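Local coordinates for putative Outer membrane protein (Helicobacter pylori, PDB 6GW5) that probably attaches the bacterium to host-cell glycans as the extracellular adhesin domain of the outer membrane protein SabA, at residues L78-G81 and N82-F86; Y399-P403 and E404-N408. One frame throughout, in Å; residues are numbered along the deposited sequence.

How the contacts relate
Following the chain from its N terminus, contact 1 comes first: residues 78-86 span the end of helix 60-79 and the loop that leads into strand 87-89, with the chain folding back on itself through a tight turn. More than three hundred residues later, contact 2 joins strand 400-401 to helix 403-415, the last helix of the model. The two are in series, neither nesting nor crossing, and lie on opposite sides of the chain's centre, their own centres about 74 Å apart and their nearest atoms about 60 Å. Contact 1 is buried among short strands and helix 122-139; contact 2 is a surface junction beside helix 3-32 and strand 383-384.

Contact 1: residues L78-G81 and N82-F86; sequences LYAG and NYLTF
Thr-85 turns both its hydroxyl and its backbone amide to the carbonyl of Tyr-79. OG1 donates to Tyr-79 O over 2.7 Å, lying in the carbonyl plane on a lone pair, while Thr-85 N reaches that same O at 3.0 Å. The hydroxyl is aimed there by a chi1 of 68°, which sets OG1 between backbone N and carbonyl carbon; the CG2 methyl rests against Leu-78 O. A type II' beta turn from Ala-80 to Tyr-83 reverses the chain, with Gly-81 at positive phi and a weak hydrogen bond of 3.3 Å from Tyr-83 N to Ala-80 O. Beyond the turn, Phe-86 crosses Tyr-79 at about a right angle and sets its CE1 over one face of the tyrosine ring, Phe-86 CE1 lying 3.4 Å from Tyr-79 CE2; the planes are inclined by 47°. Ala-80 CB meets Leu-84 CD1 at 3.9 Å and Phe-86 CZ at 4.1 Å. Lys-299 NZ is hydrogen-bonded to the carbonyls of Leu-78, Ala-80 and Tyr-83, bringing a probable positive charge to the end of helix 60-79. Met-120 of strand 119-121 touches the side chains of Tyr-79 and Phe-86, Met-188 of strand 188-189 packs on Tyr-79 and Thr-85, and helix 122-139 adds Met-128 against Tyr-79.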
loop_
_atom_site.group_PDB
_atom_site.type_symbol
_atom_site.label_atom_id
_atom_site.label_comp_id
_atom_site.label_asym_id
_atom_site.label_seq_id
_atom_site.Cartn_x
_atom_site.Cartn_y
_atom_site.Cartn_z
ATOM N N LEU A 78 -26.834 -5.221 3.374
ATOM C CA LEU A 78 -27.058 -6.650 3.529
ATOM C C LEU A 78 -27.644 -6.954 4.877
ATOM O O LEU A 78 -28.625 -7.673 4.977
ATOM C CB LEU A 78 -25.753 -7.446 3.377
ATOM C CG LEU A 78 -25.025 -7.496 2.024
ATOM C CD1 LEU A 78 -23.725 -8.287 2.160
ATOM C CD2 LEU A 78 -25.879 -8.066 0.926
ATOM N N TYR A 79 -27.003 -6.417 5.899
ATOM C CA TYR A 79 -27.302 -6.682 7.315
ATOM C C TYR A 79 -28.634 -6.144 7.736
ATOM O O TYR A 79 -29.431 -6.839 8.369
ATOM C CB TYR A 79 -26.236 -6.004 8.148
ATOM C CG TYR A 79 -26.348 -5.976 9.660
ATOM C CD1 TYR A 79 -26.109 -7.106 10.415
ATOM C CD2 TYR A 79 -26.542 -4.775 10.338
ATOM C CE1 TYR A 79 -26.110 -7.059 11.803
ATOM C CE2 TYR A 79 -26.562 -4.722 11.730
ATOM C CZ TYR A 79 -26.328 -5.869 12.458
ATOM O OH TYR A 79 -26.333 -5.842 13.837
ATOM N N ALA A 80 -28.878 -4.913 7.338
ATOM C CA ALA A 80 -30.108 -4.219 7.653
ATOM C C ALA A 80 -30.752 -3.740 6.341
ATOM O O ALA A 80 -31.498 -4.511 5.699
ATOM C CB ALA A 80 -29.810 -3.061 8.607
ATOM N N GLY A 81 -30.434 -2.512 5.915
ATOM C CA GLY A 81 -30.963 -1.980 4.665
ATOM C C GLY A 81 -32.470 -1.960 4.689
ATOM O O GLY A 81 -33.054 -1.414 5.609
ATOM N N ASN A 82 -33.073 -2.605 3.698
ATOM C CA ASN A 82 -34.507 -2.492 3.408
ATOM C C ASN A 82 -35.266 -3.749 3.823
ATOM O O ASN A 82 -36.414 -3.906 3.466
ATOM C CB ASN A 82 -34.747 -2.201 1.894
ATOM C CG ASN A 82 -34.322 -3.365 0.969
ATOM O OD1 ASN A 82 -34.047 -4.482 1.422
ATOM N ND2 ASN A 82 -34.274 -3.097 -0.334
ATOM N N TYR A 83 -34.624 -4.633 4.568
ATOM C CA TYR A 83 -35.189 -5.899 5.015
ATOM C C TYR A 83 -34.220 -6.429 6.052
ATOM O O TYR A 83 -33.267 -7.073 5.705
ATOM C CB TYR A 83 -35.256 -6.814 3.810
ATOM C CG TYR A 83 -35.904 -8.176 3.906
ATOM C CD1 TYR A 83 -36.166 -8.806 5.098
ATOM C CD2 TYR A 83 -36.220 -8.846 2.754
ATOM C CE1 TYR A 83 -36.741 -10.060 5.125
ATOM C CE2 TYR A 83 -36.795 -10.086 2.765
ATOM C CZ TYR A 83 -37.046 -10.698 3.940
ATOM O OH TYR A 83 -37.607 -11.944 3.859
ATOM N N LEU A 84 -34.469 -6.143 7.324
ATOM C CA LEU A 84 -33.583 -6.514 8.423
ATOM C C LEU A 84 -33.289 -8.014 8.490
ATOM O O LEU A 84 -34.150 -8.836 8.211
ATOM C CB LEU A 84 -34.130 -5.947 9.740
ATOM C CG LEU A 84 -33.782 -4.455 10.033
ATOM C CD1 LEU A 84 -33.648 -3.518 8.824
ATOM C CD2 LEU A 84 -34.719 -3.831 11.064
ATOM N N THR A 85 -32.038 -8.372 8.759
ATOM C CA THR A 85 -31.675 -9.779 8.978
ATOM C C THR A 85 -31.734 -10.151 10.462
ATOM O O THR A 85 -31.163 -11.155 10.876
ATOM C CB THR A 85 -30.262 -10.099 8.469
ATOM O OG1 THR A 85 -29.280 -9.420 9.281
ATOM C CG2 THR A 85 -30.126 -9.725 7.033
ATOM N N PHE A 86 -32.349 -9.294 11.256
ATOM C CA PHE A 86 -32.567 -9.501 12.681
ATOM C C PHE A 86 -33.946 -8.907 12.988
ATOM O O PHE A 86 -34.532 -8.223 12.127
ATOM C CB PHE A 86 -31.458 -8.825 13.526
ATOM C CG PHE A 86 -31.119 -7.420 13.089
ATOM C CD1 PHE A 86 -30.144 -7.211 12.145
ATOM C CD2 PHE A 86 -31.723 -6.316 13.667
ATOM C CE1 PHE A 86 -29.791 -5.933 11.754
ATOM C CE2 PHE A 86 -31.401 -5.024 13.269
ATOM C CZ PHE A 86 -30.427 -4.829 12.310
#

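Contact 2: residues Y399-P403 and E404-N408; sequences YQINP and EQQSN
The chain passes from the extended backbone of Ile-401 into helix 403-415 where Gln-406 N donates to Asn-402 O at 3.0 Å. A second backbone bond, from Ser-407 N to Pro-403 O at 2.9 Å, continues the helical pattern. Asn-402 is the N-cap. A chi1 of -173° swings its side-chain amide away from its own backbone N and toward the helix start, and OD1 accepts from Gln-405 N over 3.1 Å in a nearly straight bond, 171° at the hydrogen; the donor is tilted from the carbonyl plane of the side chain. This is the classic N-terminal cap, in which a side-chain oxygen stands in for the missing carbonyl of a preceding turn, and here it marks the change from strand 400-401 to helix. Gln-405 lies across Asn-402 at about a right angle, the amide planes 71° apart, and Gln-405 OE1 comes to 3.1 Å from Asn-402 CG. Its NE2 is fixed by hydrogen bonds to the carbonyls of Asn-378 and Lys-380. The extended Gln-406 side chain brings OE1 to 3.6 Å from Ile-401 CG2. Leu-19 of helix 3-32 touches Gln-406, while Ile-401 packs on Ile-383 of the antiparallel partner strand 383-384.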
loop_
_atom_site.group_PDB
_atom_site.type_symbol
_atom_site.label_atom_id
_atom_site.label_comp_id
_atom_site.label_asym_id
_atom_site.label_seq_id
_atom_site.Cartn_x
_atom_site.Cartn_y
_atom_site.Cartn_z
ATOM N N TYR A 399 36.249 4.967 -10.768
ATOM C CA TYR A 399 37.311 3.957 -10.868
ATOM C C TYR A 399 37.165 3.167 -12.143
ATOM O O TYR A 399 36.048 2.938 -12.560
ATOM C CB TYR A 399 37.246 2.996 -9.683
ATOM C CG TYR A 399 37.536 3.704 -8.403
ATOM C CD1 TYR A 399 38.839 4.007 -8.056
ATOM C CD2 TYR A 399 36.517 4.095 -7.544
ATOM C CE1 TYR A 399 39.123 4.695 -6.887
ATOM C CE2 TYR A 399 36.782 4.762 -6.365
ATOM C CZ TYR A 399 38.077 5.077 -6.051
ATOM O OH TYR A 399 38.350 5.741 -4.887
ATOM N N GLN A 400 38.273 2.774 -12.766
ATOM C CA GLN A 400 38.216 1.910 -13.960
ATOM C C GLN A 400 38.653 0.562 -13.598
ATOM O O GLN A 400 39.697 0.370 -13.014
ATOM C CB GLN A 400 39.055 2.422 -15.141
ATOM C CG GLN A 400 38.604 3.797 -15.665
ATOM C CD GLN A 400 37.076 3.971 -15.968
ATOM O OE1 GLN A 400 36.348 4.654 -15.240
ATOM N NE2 GLN A 400 36.620 3.411 -17.080
ATOM N N ILE A 401 37.793 -0.376 -13.890
ATOM C CA ILE A 401 38.106 -1.775 -13.753
ATOM C C ILE A 401 38.435 -2.323 -15.130
ATOM O O ILE A 401 37.617 -2.280 -16.048
ATOM C CB ILE A 401 36.893 -2.530 -13.186
ATOM C CG1 ILE A 401 36.586 -2.027 -11.762
ATOM C CG2 ILE A 401 37.121 -4.053 -13.205
ATOM C CD1 ILE A 401 35.129 -2.040 -11.445
ATOM N N ASN A 402 39.619 -2.877 -15.247
ATOM C CA ASN A 402 40.060 -3.495 -16.481
ATOM C C ASN A 402 39.216 -4.715 -16.845
ATOM O O ASN A 402 39.197 -5.700 -16.120
ATOM C CB ASN A 402 41.525 -3.913 -16.349
ATOM C CG ASN A 402 42.097 -4.405 -17.654
ATOM O OD1 ASN A 402 41.645 -5.410 -18.215
ATOM N ND2 ASN A 402 43.066 -3.688 -18.166
ATOM N N PRO A 403 38.524 -4.663 -17.975
ATOM C CA PRO A 403 37.600 -5.777 -18.249
ATOM C C PRO A 403 38.243 -7.108 -18.668
ATOM O O PRO A 403 37.650 -8.145 -18.394
ATOM C CB PRO A 403 36.722 -5.221 -19.365
ATOM C CG PRO A 403 37.600 -4.233 -20.057
ATOM C CD PRO A 403 38.469 -3.618 -19.013
ATOM N N GLU A 404 39.400 -7.085 -19.347
ATOM C CA GLU A 404 40.135 -8.350 -19.682
ATOM C C GLU A 404 40.487 -9.067 -18.389
ATOM O O GLU A 404 40.205 -10.240 -18.218
ATOM C CB GLU A 404 41.460 -8.200 -20.504
ATOM C CG GLU A 404 41.704 -6.942 -21.336
ATOM C CD GLU A 404 40.657 -6.680 -22.428
ATOM O OE1 GLU A 404 40.283 -5.492 -22.559
ATOM O OE2 GLU A 404 40.203 -7.614 -23.155
ATOM N N GLN A 405 41.098 -8.329 -17.476
ATOM C CA GLN A 405 41.594 -8.913 -16.253
ATOM C C GLN A 405 40.435 -9.360 -15.359
ATOM O O GLN A 405 40.545 -10.365 -14.647
ATOM C CB GLN A 405 42.508 -7.934 -15.523
ATOM C CG GLN A 405 43.708 -7.423 -16.313
ATOM C CD GLN A 405 44.486 -6.370 -15.549
ATOM O OE1 GLN A 405 44.462 -5.193 -15.886
ATOM N NE2 GLN A 405 45.170 -6.795 -14.493
ATOM N N GLN A 406 39.318 -8.643 -15.409
ATOM C CA GLN A 406 38.161 -9.039 -14.629
ATOM C C GLN A 406 37.549 -10.294 -15.233
ATOM O O GLN A 406 37.151 -11.198 -14.508
ATOM C CB GLN A 406 37.110 -7.928 -14.556
ATOM C CG GLN A 406 35.829 -8.349 -13.840
ATOM C CD GLN A 406 34.869 -7.197 -13.618
ATOM O OE1 GLN A 406 34.668 -6.357 -14.502
ATOM N NE2 GLN A 406 34.270 -7.150 -12.419
ATOM N N SER A 407 37.442 -10.321 -16.552
ATOM C CA SER A 407 36.997 -11.515 -17.263
ATOM C C SER A 407 37.879 -12.721 -16.904
ATOM O O SER A 407 37.372 -13.780 -16.519
ATOM C CB SER A 407 37.017 -11.255 -18.771
ATOM O OG SER A 407 36.379 -12.289 -19.486
ATOM N N ASN A 408 39.197 -12.537 -17.004
ATOM C CA ASN A 408 40.158 -13.570 -16.594
ATOM C C ASN A 408 39.872 -14.069 -15.185
ATOM O O ASN A 408 39.852 -15.262 -14.928
ATOM C CB ASN A 408 41.627 -13.054 -16.647
ATOM C CG ASN A 408 42.206 -12.983 -18.065
ATOM O OD1 ASN A 408 41.682 -13.567 -19.005
ATOM N ND2 ASN A 408 43.302 -12.262 -18.208
#